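Local atomic coordinates of uncharacterized protein (Bacillus thuringiensis serovar kurstaki, PDB entry 4XE7), a protein that probably polymerises into actin-like filaments that segregate plasmid DNA, as ParM relatives do. Residues 30-35 and 213-218; 39-44 and 103-108; 222-227 and 364-369; 237-242 and 262-267; 294-299 and 327-332. All coordinates share one frame; numbering follows the deposited sequence.

Interaction 1: residues 30-35 and 213-218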
# COMPACT_ATOMS: atom_id res chain seq x y z
N LYS A 30 -0.28 17.63 -11.04
CA LYS A 30 0.36 18.67 -10.24
C LYS A 30 1.79 18.25 -9.87
O LYS A 30 2.47 18.92 -9.11
CB LYS A 30 -0.47 18.98 -9.00
CG LYS A 30 -1.95 19.18 -9.33
CD LYS A 30 -2.60 20.34 -8.60
CE LYS A 30 -3.40 19.88 -7.41
NZ LYS A 30 -2.52 19.23 -6.41
N GLY A 31 2.25 17.12 -10.42
CA GLY A 31 3.59 16.63 -10.15
C GLY A 31 3.77 16.04 -8.76
O GLY A 31 4.90 15.90 -8.28
N ASN A 32 2.65 15.71 -8.11
CA ASN A 32 2.69 15.04 -6.81
C ASN A 32 2.58 13.54 -6.97
O ASN A 32 2.07 13.05 -7.99
CB ASN A 32 1.58 15.54 -5.89
CG ASN A 32 1.75 17.00 -5.51
OD1 ASN A 32 2.87 17.49 -5.34
ND2 ASN A 32 0.63 17.71 -5.36
N ILE A 33 3.03 12.80 -5.95
CA ILE A 33 2.92 11.34 -5.96
C ILE A 33 1.49 10.95 -5.61
O ILE A 33 0.99 11.34 -4.57
CB ILE A 33 3.90 10.68 -4.96
CG1 ILE A 33 5.33 11.09 -5.33
CG2 ILE A 33 3.73 9.14 -4.98
CD1 ILE A 33 6.39 10.55 -4.40
N GLU A 34 0.86 10.18 -6.49
CA GLU A 34 -0.49 9.66 -6.28
C GLU A 34 -0.45 8.13 -6.27
O GLU A 34 0.21 7.52 -7.11
CB GLU A 34 -1.43 10.20 -7.37
CG GLU A 34 -2.90 9.93 -7.13
CD GLU A 34 -3.79 10.85 -7.95
OE1 GLU A 34 -3.49 12.06 -8.03
OE2 GLU A 34 -4.78 10.37 -8.55
N SER A 35 -1.13 7.50 -5.32
CA SER A 35 -1.06 6.05 -5.16
C SER A 35 -2.42 5.42 -4.93
O SER A 35 -3.30 6.01 -4.28
CB SER A 35 -0.16 5.66 -3.99
OG SER A 35 1.16 6.13 -4.20
N ILE A 213 8.58 13.43 -3.80
CA ILE A 213 8.46 14.24 -5.00
C ILE A 213 7.26 15.17 -4.82
O ILE A 213 6.13 14.72 -4.67
CB ILE A 213 8.27 13.40 -6.28
CG1 ILE A 213 9.35 12.32 -6.39
CG2 ILE A 213 8.25 14.29 -7.53
CD1 ILE A 213 9.14 11.36 -7.59
N VAL A 214 7.51 16.47 -4.80
CA VAL A 214 6.44 17.44 -4.55
C VAL A 214 6.41 18.48 -5.66
O VAL A 214 7.37 19.23 -5.84
CB VAL A 214 6.60 18.11 -3.15
CG1 VAL A 214 5.45 19.11 -2.86
CG2 VAL A 214 6.66 17.04 -2.06
N ASN A 215 5.31 18.52 -6.40
CA ASN A 215 5.15 19.45 -7.51
C ASN A 215 6.33 19.37 -8.46
O ASN A 215 6.95 20.38 -8.77
CB ASN A 215 4.96 20.90 -7.00
CG ASN A 215 3.68 21.08 -6.19
OD1 ASN A 215 3.71 21.57 -5.07
ND2 ASN A 215 2.55 20.66 -6.75
N GLY A 216 6.66 18.16 -8.91
CA GLY A 216 7.76 17.94 -9.82
C GLY A 216 9.17 17.96 -9.24
O GLY A 216 10.13 17.65 -9.94
N GLU A 217 9.32 18.30 -7.96
CA GLU A 217 10.67 18.40 -7.40
C GLU A 217 11.00 17.25 -6.46
O GLU A 217 10.23 16.93 -5.56
CB GLU A 217 10.86 19.72 -6.65
CG GLU A 217 10.79 20.95 -7.53
CD GLU A 217 12.05 21.18 -8.36
OE1 GLU A 217 13.09 20.52 -8.09
OE2 GLU A 217 12.01 22.04 -9.26
N ILE A 218 12.16 16.63 -6.68
CA ILE A 218 12.73 15.73 -5.68
C ILE A 218 13.22 16.53 -4.49
O ILE A 218 14.05 17.42 -4.64
CB ILE A 218 13.91 14.92 -6.23
CG1 ILE A 218 13.43 14.01 -7.35
CG2 ILE A 218 14.54 14.12 -5.12
CD1 ILE A 218 14.55 13.28 -8.05
O HOH W 1 3.74 14.30 -3.59

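Interaction 2: residues 39-44 and 103-108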
# COMPACT_ATOMS: atom_id res chain seq x y z
N PRO A 39 -6.66 -4.92 -5.72
CA PRO A 39 -6.46 -6.28 -5.23
C PRO A 39 -6.25 -7.27 -6.40
O PRO A 39 -6.84 -7.14 -7.49
CB PRO A 39 -7.75 -6.59 -4.47
CG PRO A 39 -8.41 -5.25 -4.23
CD PRO A 39 -7.99 -4.38 -5.37
N THR A 40 -5.38 -8.24 -6.15
CA THR A 40 -4.97 -9.17 -7.18
C THR A 40 -6.03 -10.27 -7.33
O THR A 40 -5.86 -11.42 -6.90
CB THR A 40 -3.60 -9.73 -6.85
OG1 THR A 40 -2.73 -8.63 -6.57
CG2 THR A 40 -3.04 -10.55 -8.02
N VAL A 41 -7.14 -9.87 -7.93
CA VAL A 41 -8.29 -10.72 -8.11
C VAL A 41 -8.88 -10.43 -9.47
O VAL A 41 -9.18 -9.28 -9.79
CB VAL A 41 -9.37 -10.46 -7.05
CG1 VAL A 41 -10.54 -11.39 -7.28
CG2 VAL A 41 -8.82 -10.63 -5.65
N ILE A 42 -9.02 -11.47 -10.29
CA ILE A 42 -9.67 -11.30 -11.59
C ILE A 42 -10.79 -12.33 -11.78
O ILE A 42 -10.84 -13.34 -11.09
CB ILE A 42 -8.63 -11.39 -12.74
CG1 ILE A 42 -8.13 -12.82 -12.90
CG2 ILE A 42 -7.47 -10.39 -12.50
CD1 ILE A 42 -7.13 -12.99 -14.04
N ALA A 43 -11.69 -12.04 -12.71
CA ALA A 43 -12.81 -12.93 -13.03
C ALA A 43 -13.23 -12.70 -14.48
O ALA A 43 -13.34 -11.56 -14.92
CB ALA A 43 -14.00 -12.69 -12.07
N GLU A 44 -13.46 -13.79 -15.23
CA GLU A 44 -13.89 -13.68 -16.62
C GLU A 44 -15.20 -12.89 -16.73
O GLU A 44 -16.10 -13.05 -15.90
CB GLU A 44 -14.04 -15.08 -17.26
CG GLU A 44 -12.71 -15.86 -17.45
CD GLU A 44 -12.85 -17.09 -18.34
OE1 GLU A 44 -13.91 -17.28 -18.98
OE2 GLU A 44 -11.88 -17.88 -18.44
N ARG A 103 -14.11 -16.19 -9.49
CA ARG A 103 -12.94 -15.34 -9.37
C ARG A 103 -11.67 -16.18 -9.34
O ARG A 103 -11.67 -17.34 -8.92
CB ARG A 103 -13.02 -14.47 -8.13
CG ARG A 103 -12.86 -15.21 -6.83
CD ARG A 103 -13.05 -14.24 -5.67
NE ARG A 103 -13.20 -14.90 -4.38
CZ ARG A 103 -14.36 -15.26 -3.85
NH1 ARG A 103 -15.49 -15.04 -4.51
NH2 ARG A 103 -14.40 -15.86 -2.66
N GLN A 104 -10.57 -15.58 -9.80
CA GLN A 104 -9.27 -16.24 -9.76
C GLN A 104 -8.32 -15.42 -8.90
O GLN A 104 -8.21 -14.20 -9.07
CB GLN A 104 -8.73 -16.43 -11.17
CG GLN A 104 -9.71 -17.15 -12.09
CD GLN A 104 -9.15 -17.40 -13.49
OE1 GLN A 104 -7.98 -17.77 -13.64
NE2 GLN A 104 -9.97 -17.20 -14.50
N GLU A 105 -7.64 -16.09 -7.97
CA GLU A 105 -6.71 -15.44 -7.04
C GLU A 105 -5.38 -16.20 -6.99
O GLU A 105 -5.31 -17.37 -7.38
CB GLU A 105 -7.34 -15.34 -5.64
CG GLU A 105 -8.54 -14.38 -5.58
CD GLU A 105 -9.32 -14.45 -4.27
OE1 GLU A 105 -10.27 -15.27 -4.17
OE2 GLU A 105 -9.01 -13.66 -3.35
N PRO A 106 -4.32 -15.54 -6.51
CA PRO A 106 -3.07 -16.30 -6.37
C PRO A 106 -3.19 -17.39 -5.31
O PRO A 106 -3.80 -17.16 -4.26
CB PRO A 106 -2.05 -15.23 -5.96
CG PRO A 106 -2.68 -13.91 -6.37
CD PRO A 106 -4.14 -14.12 -6.14
N THR A 107 -2.64 -18.56 -5.58
CA THR A 107 -2.60 -19.62 -4.58
C THR A 107 -1.16 -20.04 -4.29
O THR A 107 -0.21 -19.45 -4.83
CB THR A 107 -3.41 -20.86 -5.02
OG1 THR A 107 -2.92 -21.35 -6.27
CG2 THR A 107 -4.90 -20.51 -5.15
N VAL A 108 -1.01 -21.04 -3.43
CA VAL A 108 0.30 -21.43 -2.91
C VAL A 108 0.41 -22.95 -2.68
O VAL A 108 -0.22 -23.49 -1.76
CB VAL A 108 0.59 -20.70 -1.57
CG1 VAL A 108 1.90 -21.13 -1.03
CG2 VAL A 108 0.58 -19.18 -1.74
O HOH W 2 -12.90 -16.60 -13.97
O HOH W 3 -9.53 -17.89 -17.38

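Interaction 3: residues 222-227 and 364-369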
# COMPACT_ATOMS: atom_id res chain seq x y z
N GLU A 222 13.42 15.19 5.69
CA GLU A 222 14.22 15.31 6.90
C GLU A 222 13.90 14.16 7.83
O GLU A 222 12.73 13.83 8.03
CB GLU A 222 13.99 16.65 7.58
CG GLU A 222 15.27 17.39 7.90
CD GLU A 222 16.05 17.75 6.64
OE1 GLU A 222 15.73 18.78 6.01
OE2 GLU A 222 16.98 16.99 6.28
N GLY A 223 14.93 13.52 8.37
CA GLY A 223 14.72 12.39 9.26
C GLY A 223 15.89 11.43 9.31
O GLY A 223 16.35 11.06 10.38
N MET A 224 16.38 11.02 8.14
CA MET A 224 17.48 10.08 8.10
C MET A 224 18.68 10.65 7.35
O MET A 224 18.55 11.08 6.20
CB MET A 224 17.04 8.77 7.46
CG MET A 224 18.06 7.65 7.59
SD MET A 224 17.41 6.05 7.06
CE MET A 224 18.10 5.91 5.41
N ASP A 225 19.83 10.63 8.00
CA ASP A 225 21.07 11.08 7.38
C ASP A 225 21.86 9.88 6.87
O ASP A 225 22.60 9.24 7.62
CB ASP A 225 21.91 11.90 8.37
CG ASP A 225 21.23 13.20 8.76
OD1 ASP A 225 21.36 13.60 9.94
OD2 ASP A 225 20.57 13.81 7.90
N ALA A 226 21.68 9.59 5.59
CA ALA A 226 22.17 8.36 4.99
C ALA A 226 23.62 8.45 4.55
O ALA A 226 24.02 9.39 3.86
CB ALA A 226 21.30 7.97 3.79
N GLU A 227 24.42 7.46 4.95
CA GLU A 227 25.75 7.27 4.39
C GLU A 227 25.71 6.02 3.53
O GLU A 227 25.08 5.02 3.89
CB GLU A 227 26.81 7.13 5.48
CG GLU A 227 27.26 8.46 6.10
CD GLU A 227 26.18 9.11 6.95
OE1 GLU A 227 25.61 8.42 7.82
OE2 GLU A 227 25.90 10.30 6.73
N ALA A 364 22.67 -3.09 13.15
CA ALA A 364 22.33 -2.27 12.00
C ALA A 364 22.76 -0.82 12.23
O ALA A 364 22.74 -0.33 13.36
CB ALA A 364 20.83 -2.35 11.70
N ASP A 365 23.14 -0.12 11.16
CA ASP A 365 23.58 1.26 11.27
C ASP A 365 22.38 2.15 11.49
O ASP A 365 22.42 3.10 12.30
CB ASP A 365 24.34 1.68 10.02
CG ASP A 365 25.65 0.95 9.88
OD1 ASP A 365 26.40 0.87 10.89
OD2 ASP A 365 25.93 0.43 8.77
N LYS A 366 21.31 1.84 10.78
CA LYS A 366 20.05 2.53 10.93
C LYS A 366 18.97 1.53 11.35
O LYS A 366 18.86 0.44 10.78
CB LYS A 366 19.66 3.22 9.61
CG LYS A 366 20.63 4.33 9.19
CD LYS A 366 20.43 5.57 10.04
CE LYS A 366 21.08 6.81 9.41
NZ LYS A 366 22.53 6.63 9.23
N ASN A 367 18.18 1.88 12.34
CA ASN A 367 17.05 1.03 12.70
C ASN A 367 15.74 1.73 12.34
O ASN A 367 15.37 2.73 12.95
CB ASN A 367 17.13 0.66 14.18
CG ASN A 367 16.29 -0.57 14.52
OD1 ASN A 367 15.84 -1.30 13.63
ND2 ASN A 367 16.05 -0.80 15.82
N ILE A 368 15.04 1.21 11.33
CA ILE A 368 13.89 1.88 10.75
C ILE A 368 12.56 1.17 11.05
O ILE A 368 12.51 -0.05 11.00
CB ILE A 368 14.05 2.00 9.21
CG1 ILE A 368 15.42 2.59 8.88
CG2 ILE A 368 12.92 2.85 8.62
CD1 ILE A 368 15.75 2.66 7.39
N VAL A 369 11.51 1.94 11.37
CA VAL A 369 10.18 1.36 11.53
C VAL A 369 9.26 1.87 10.43
O VAL A 369 9.33 3.03 10.03
CB VAL A 369 9.56 1.66 12.91
CG1 VAL A 369 10.35 0.96 14.00
CG2 VAL A 369 9.47 3.18 13.18

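Interaction 4: residues 237-242 and 262-267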
# COMPACT_ATOMS: atom_id res chain seq x y z
N LEU A 237 5.81 -2.99 10.94
CA LEU A 237 4.87 -3.26 12.05
C LEU A 237 3.42 -3.34 11.55
O LEU A 237 2.83 -2.31 11.19
CB LEU A 237 4.99 -2.18 13.14
CG LEU A 237 6.44 -1.83 13.47
CD1 LEU A 237 6.52 -0.82 14.60
CD2 LEU A 237 7.20 -3.11 13.81
N GLY A 238 2.86 -4.54 11.51
CA GLY A 238 1.54 -4.75 10.94
C GLY A 238 0.45 -5.08 11.96
O GLY A 238 0.67 -5.02 13.16
N ALA A 239 -0.72 -5.47 11.46
CA ALA A 239 -1.88 -5.71 12.33
C ALA A 239 -1.74 -7.02 13.11
O ALA A 239 -2.08 -7.08 14.30
CB ALA A 239 -3.17 -5.71 11.51
N GLY A 240 -1.23 -8.05 12.45
CA GLY A 240 -1.12 -9.37 13.05
C GLY A 240 0.31 -9.85 13.22
O GLY A 240 0.57 -10.80 13.94
N THR A 241 1.24 -9.19 12.55
CA THR A 241 2.63 -9.61 12.57
C THR A 241 3.56 -8.42 12.51
O THR A 241 3.17 -7.33 12.08
CB THR A 241 3.00 -10.52 11.35
OG1 THR A 241 2.76 -9.80 10.14
CG2 THR A 241 2.20 -11.82 11.35
N SER A 242 4.81 -8.66 12.90
CA SER A 242 5.89 -7.70 12.67
C SER A 242 6.98 -8.39 11.86
O SER A 242 7.35 -9.54 12.16
CB SER A 242 6.44 -7.17 14.00
OG SER A 242 5.48 -6.38 14.67
N LEU A 262 3.87 -10.34 16.82
CA LEU A 262 3.63 -9.08 17.52
C LEU A 262 2.87 -8.10 16.62
O LEU A 262 3.48 -7.44 15.76
CB LEU A 262 4.95 -8.47 18.02
CG LEU A 262 4.83 -7.18 18.85
CD1 LEU A 262 3.90 -7.35 20.06
CD2 LEU A 262 6.20 -6.69 19.32
N GLY A 263 1.56 -8.00 16.81
CA GLY A 263 0.69 -7.20 15.96
C GLY A 263 -0.04 -6.14 16.77
O GLY A 263 0.03 -6.16 18.00
N THR A 264 -0.74 -5.23 16.11
CA THR A 264 -1.60 -4.28 16.83
C THR A 264 -2.97 -4.87 17.22
O THR A 264 -3.65 -4.33 18.12
CB THR A 264 -1.87 -3.01 16.01
OG1 THR A 264 -2.41 -3.39 14.73
CG2 THR A 264 -0.58 -2.19 15.83
N ASN A 265 -3.36 -5.95 16.55
CA ASN A 265 -4.69 -6.54 16.71
C ASN A 265 -5.10 -6.73 18.16
O ASN A 265 -6.13 -6.20 18.60
CB ASN A 265 -4.78 -7.90 15.97
CG ASN A 265 -4.99 -7.74 14.48
OD1 ASN A 265 -5.33 -6.66 13.99
ND2 ASN A 265 -4.80 -8.83 13.74
N LYS A 266 -4.31 -7.48 18.92
CA LYS A 266 -4.70 -7.76 20.30
C LYS A 266 -4.78 -6.50 21.17
O LYS A 266 -5.56 -6.46 22.11
CB LYS A 266 -3.75 -8.78 20.91
CG LYS A 266 -3.40 -9.90 19.95
CD LYS A 266 -3.32 -11.25 20.64
CE LYS A 266 -3.27 -12.37 19.61
NZ LYS A 266 -3.09 -13.69 20.27
N TYR A 267 -3.97 -5.48 20.86
CA TYR A 267 -3.96 -4.24 21.66
C TYR A 267 -5.20 -3.42 21.38
O TYR A 267 -5.81 -2.84 22.29
CB TYR A 267 -2.69 -3.41 21.38
CG TYR A 267 -1.43 -4.15 21.76
CD1 TYR A 267 -0.83 -3.97 23.01
CD2 TYR A 267 -0.85 -5.08 20.87
CE1 TYR A 267 0.33 -4.69 23.36
CE2 TYR A 267 0.28 -5.80 21.21
CZ TYR A 267 0.87 -5.59 22.46
OH TYR A 267 2.01 -6.31 22.79
O HOH W 4 2.81 -4.79 14.77

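Interaction 5: residues 294-299 and 327-332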
# COMPACT_ATOMS: atom_id res chain seq x y z
N GLU A 294 -23.89 -4.94 21.25
CA GLU A 294 -23.34 -3.95 20.30
C GLU A 294 -22.31 -3.02 20.94
O GLU A 294 -22.17 -2.98 22.17
CB GLU A 294 -24.48 -3.12 19.68
CG GLU A 294 -25.30 -3.87 18.64
CD GLU A 294 -26.34 -4.80 19.25
OE1 GLU A 294 -26.48 -4.84 20.49
OE2 GLU A 294 -27.04 -5.48 18.48
N SER A 295 -21.61 -2.27 20.10
CA SER A 295 -20.46 -1.48 20.54
C SER A 295 -20.21 -0.35 19.54
O SER A 295 -20.68 -0.42 18.42
CB SER A 295 -19.23 -2.38 20.67
OG SER A 295 -18.79 -2.82 19.40
N PRO A 296 -19.47 0.69 19.96
CA PRO A 296 -19.41 1.87 19.08
C PRO A 296 -18.59 1.74 17.79
O PRO A 296 -18.73 2.62 16.94
CB PRO A 296 -18.81 2.95 19.99
CG PRO A 296 -18.13 2.20 21.10
CD PRO A 296 -18.93 0.96 21.30
N PHE A 297 -17.77 0.69 17.63
CA PHE A 297 -16.98 0.53 16.40
C PHE A 297 -17.26 -0.80 15.74
O PHE A 297 -17.51 -1.78 16.41
CB PHE A 297 -15.47 0.66 16.69
CG PHE A 297 -15.07 2.03 17.12
CD1 PHE A 297 -14.86 3.02 16.19
CD2 PHE A 297 -14.98 2.33 18.46
CE1 PHE A 297 -14.53 4.30 16.57
CE2 PHE A 297 -14.64 3.60 18.86
CZ PHE A 297 -14.42 4.59 17.91
N LYS A 298 -17.18 -0.82 14.41
CA LYS A 298 -17.49 -2.00 13.60
C LYS A 298 -16.36 -3.00 13.56
O LYS A 298 -16.56 -4.21 13.73
CB LYS A 298 -17.83 -1.57 12.17
CG LYS A 298 -19.28 -1.17 11.93
CD LYS A 298 -20.23 -1.91 12.86
CE LYS A 298 -21.29 -2.67 12.04
NZ LYS A 298 -22.01 -1.80 11.06
N THR A 299 -15.16 -2.49 13.31
CA THR A 299 -13.97 -3.31 13.07
C THR A 299 -12.78 -2.57 13.65
O THR A 299 -12.92 -1.40 14.05
CB THR A 299 -13.72 -3.55 11.57
OG1 THR A 299 -13.44 -2.29 10.94
CG2 THR A 299 -14.92 -4.22 10.89
N VAL A 327 -14.97 9.47 21.59
CA VAL A 327 -15.84 8.58 20.84
C VAL A 327 -17.28 9.03 20.95
O VAL A 327 -17.74 9.39 22.05
CB VAL A 327 -15.70 7.14 21.36
CG1 VAL A 327 -16.73 6.23 20.71
CG2 VAL A 327 -14.28 6.63 21.14
N LYS A 328 -18.00 9.05 19.83
CA LYS A 328 -19.43 9.31 19.87
C LYS A 328 -20.16 8.01 19.55
O LYS A 328 -19.94 7.42 18.50
CB LYS A 328 -19.84 10.41 18.88
CG LYS A 328 -21.24 10.94 19.15
CD LYS A 328 -21.68 12.02 18.16
CE LYS A 328 -22.31 11.43 16.90
NZ LYS A 328 -23.00 12.46 16.06
N TRP A 329 -21.00 7.57 20.48
CA TRP A 329 -21.83 6.39 20.29
C TRP A 329 -23.29 6.87 20.30
O TRP A 329 -23.85 7.21 21.35
CB TRP A 329 -21.55 5.34 21.38
CG TRP A 329 -22.15 4.00 21.10
CD1 TRP A 329 -22.79 3.61 19.96
CD2 TRP A 329 -22.16 2.87 21.98
NE1 TRP A 329 -23.19 2.30 20.07
CE2 TRP A 329 -22.83 1.83 21.30
CE3 TRP A 329 -21.68 2.64 23.27
CZ2 TRP A 329 -23.03 0.57 21.88
CZ3 TRP A 329 -21.89 1.39 23.85
CH2 TRP A 329 -22.55 0.37 23.15
N GLY A 330 -23.90 6.93 19.12
CA GLY A 330 -25.17 7.61 18.99
C GLY A 330 -24.93 9.04 19.43
O GLY A 330 -23.93 9.63 19.06
N PRO A 331 -25.82 9.59 20.28
CA PRO A 331 -25.70 10.98 20.71
C PRO A 331 -24.76 11.18 21.90
O PRO A 331 -24.58 12.32 22.35
CB PRO A 331 -27.13 11.32 21.11
CG PRO A 331 -27.65 10.03 21.66
CD PRO A 331 -27.03 8.94 20.82
N VAL A 332 -24.19 10.10 22.43
CA VAL A 332 -23.36 10.21 23.62
C VAL A 332 -21.88 10.28 23.25
O VAL A 332 -21.40 9.51 22.42
CB VAL A 332 -23.57 9.02 24.58
CG1 VAL A 332 -22.76 9.21 25.88
CG2 VAL A 332 -25.05 8.90 24.91

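Interaction 1: residues 30-35 and 213-218
Asn215 and Asn32 both turn CG beside their own backbone N (chi1 -64° and -66°), and the two amides lie side by side, pointing the same way, with planes 52° apart. Asn215 CB points away overall from segment 30-35, yet its ND2 comes back to Lys30 O at 2.9 Å, with the carbonyl oxygen close to the amide plane. In return Asn32 OD1 takes the backbone N of Asn215, also at 2.9 Å. A third bond joins Gly216 N to Gly31 O (2.9 Å), the donor standing above the carbonyl plane. Gly31, with positive phi, lies so close against Asn215 and Gly216 that a CB here would clash with Gly216 N. Next to this polar cluster Ile33 and Ile213 cross at about a right angle, Ile33 CG1 resting 3.9 Å from Ile213 CB, and a water links Ile33 N (2.9 Å) to Ile213 O (2.7 Å). Strand 21-27 and helix 402-418 also touch both isoleucines. The three direct bonds thus tie the loop between strands 21-27 and 33-45 to the tip of a two-stranded hairpin closed by a type I' turn from Val214 to Glu217.

Interaction 2: residues 39-44 and 103-108
The Arg103 guanidinium has the Glu105 carboxylate at its edge, in its plane, and Val41 packs against both side chains. The salt bridge runs from Arg103 NE to Glu105 OE1 at 3.0 Å; seen from the acid, the donor stands above the carboxylate plane. Arg103 NH1 has a further partner in Gln100 O. Val41 CG2 lies 3.8 Å from Glu105 CG, the two side chains running side by side in the same direction, while Val41 CG1 meets Arg103 CB. Between the backbones there is one antiparallel bridge, the hydrogen-bonded pair Ile42 and Gln104: Ile42 N gives to Gln104 O at 3.1 Å, and Gln104 N gives a short bond to Ile42 O at 2.6 Å, nearly along the C=O axis. Val41 bonds instead with Gly94 and Ala43 with Tyr92, just past and within strand 90-93, and strand 33-45 of the large actin-like sheet therefore has backbone partners on both edges here, one of them an irregular segment that leads on to helix 123-140. Ahead of the bridge, Thr40 centres an inverse gamma turn and its O lies 3.3 Å from Pro106 CD. At the other end two waters connect Gln104 NE2 with Glu44, one reaching Glu44 N and the other Glu44 OE2 (2.6 Å), whereas Gln104 OE1 accepts from Lys124 NZ.

Interaction 3: residues 222-227 and 364-369
Lys366 reaches from strand 366-370, a member of the five-stranded mixed sheet of the second actin-like domain, to the loop 222-227 that precedes strand 232-237. Its ammonium has three partners, one of them long. NZ donates to the backbone Asp225 O at 3.1 Å, standing above the carbonyl plane by 41°. Its main charge partner is Glu230 OE1, in a salt bridge just beyond the loop segment, and Glu227 OE1 adds a second, long ion pair with Lys366 NZ at 3.8 Å. The other carboxylate oxygen of Glu230 takes a weak bond from Glu227 N, and that acid thus links the lysine to the loop backbone. Two acidic side chains near one amine would favour its charged form. The lysine bends at chi2 (-75°), which swings CD out of line with the carbons before it, and CE passes 3.6 Å from Met224 CG on the way to the polar end. The strand backbone is satisfied separately: Lys366 bonds with Ser231 and Ala233, and Ile368 with Ala233. Neighbouring polar side chains are also taken up, Asp365 OD2 by Ser231 N and Asn367 ND2 by Leu355 O. Alongside the lysine, Met224 points toward the strand, against a surface shared with helix 205-210 and Ile391. Its side chain crosses Ile368 at about a right angle, with Met224 SD set 3.8 Å from Ile368 CD1.

Interaction 4: residues 237-242 and 262-267
The Leu-Gly-Ala-Gly-Thr-Ser loop 237-242, a hairpin turn whose sequence matches the second phosphate-binding loop of the actin family, meets segment 262-267 through Ala239 and Asn265. Ala239 O accepts the Asn265 N-H at 2.8 Å, in the carbonyl plane, close to the start of helix 265-279. One residue earlier, Gly238 O takes Thr264 N on a lone pair, the bond longer at 3.3 Å. Gly263, lacking a side chain, lets its CA come within 3.2 Å of Ala239 O. Asn265 turns CG beside its own N (chi1 -79°), and this carbon lies near the same Ala239 O, while its OD1 is 3.4 Å from Ala239 CB. On the other strand of the hairpin Ser242, whose CB points toward the partner segment, donates through OG a short bond to Leu262 O at 2.5 Å, and OG is also bonded to Gln351 NE2. A water donating to Gly238 O (2.7 Å) and Leu262 O (2.9 Å) joins the two carbonyls. Inside the turn Gly238 N bonds to Thr241 O (2.9 Å). Backbone N-H groups, a serine hydroxyl and a water thus hold the turn, an arrangement consistent with a phosphate loop of the actin-like nucleotide cleft.

Interaction 5: residues 294-299 and 327-332
Pro296 and Trp329 bring their CA atoms to 5.3 Å where the irregular segment 294-299 passes the hairpin strand 326-329, which turns back through a type II' turn from Trp329 to Val332. The indole carries the contact. Trp329 CG is anti to the backbone N (chi1 -168°), and the ring lies with one face toward the proline: Pro296 CD stands 3.7 Å from the centroid of the six-membered ring, 9° off its normal, a CH-pi contact. Further along the proline ring, Pro296 CB rests 3.7 Å from Trp329 CG. Trp329 CZ2 lies 3.6 Å from Ser295 CA, and Trp329 CH2 3.5 Å from Glu294 O. Beside the indole Val327 and Phe297 approach tip to tip, Val327 CG2 meeting Phe297 CE2 at 3.8 Å, at the edge of the phenyl ring and near its plane. Val327 CG1 also touches Pro296 CB at 4.0 Å. Phe279 of helix 265-279 packs edge-to-face with Trp329, and Leu307 touches both Phe297 and Val327. The packing joins the hairpin to the segment leading into helix 300-317, whose N-cap is Thr299, in a region consistent with subdomain IIB of the actin-like fold.

Interactions 1 and 2 use the two ends of strand 33-45, with centres about 32 Å apart, on opposite sides of the chain's centre; interaction 1 joins a loop of the large sheet to the hairpin 211-220. Interactions 3, 4 and 5 probably belong to the second actin-like domain. Neighbouring strands 366-370 and 232-237 carry interactions 3 and 4, Lys366 opening one and the likely phosphate loop following the other, and Val369 CG1 lies 4.3 Å from Leu237 CD1. Helix 265-279 starts in interaction 4, and its later residues pack against interaction 5, about 9 Å away by nearest atoms. Interaction 2 stays about 15 Å from interaction 4 by nearest atoms; no nucleotide is bound in this apo structure.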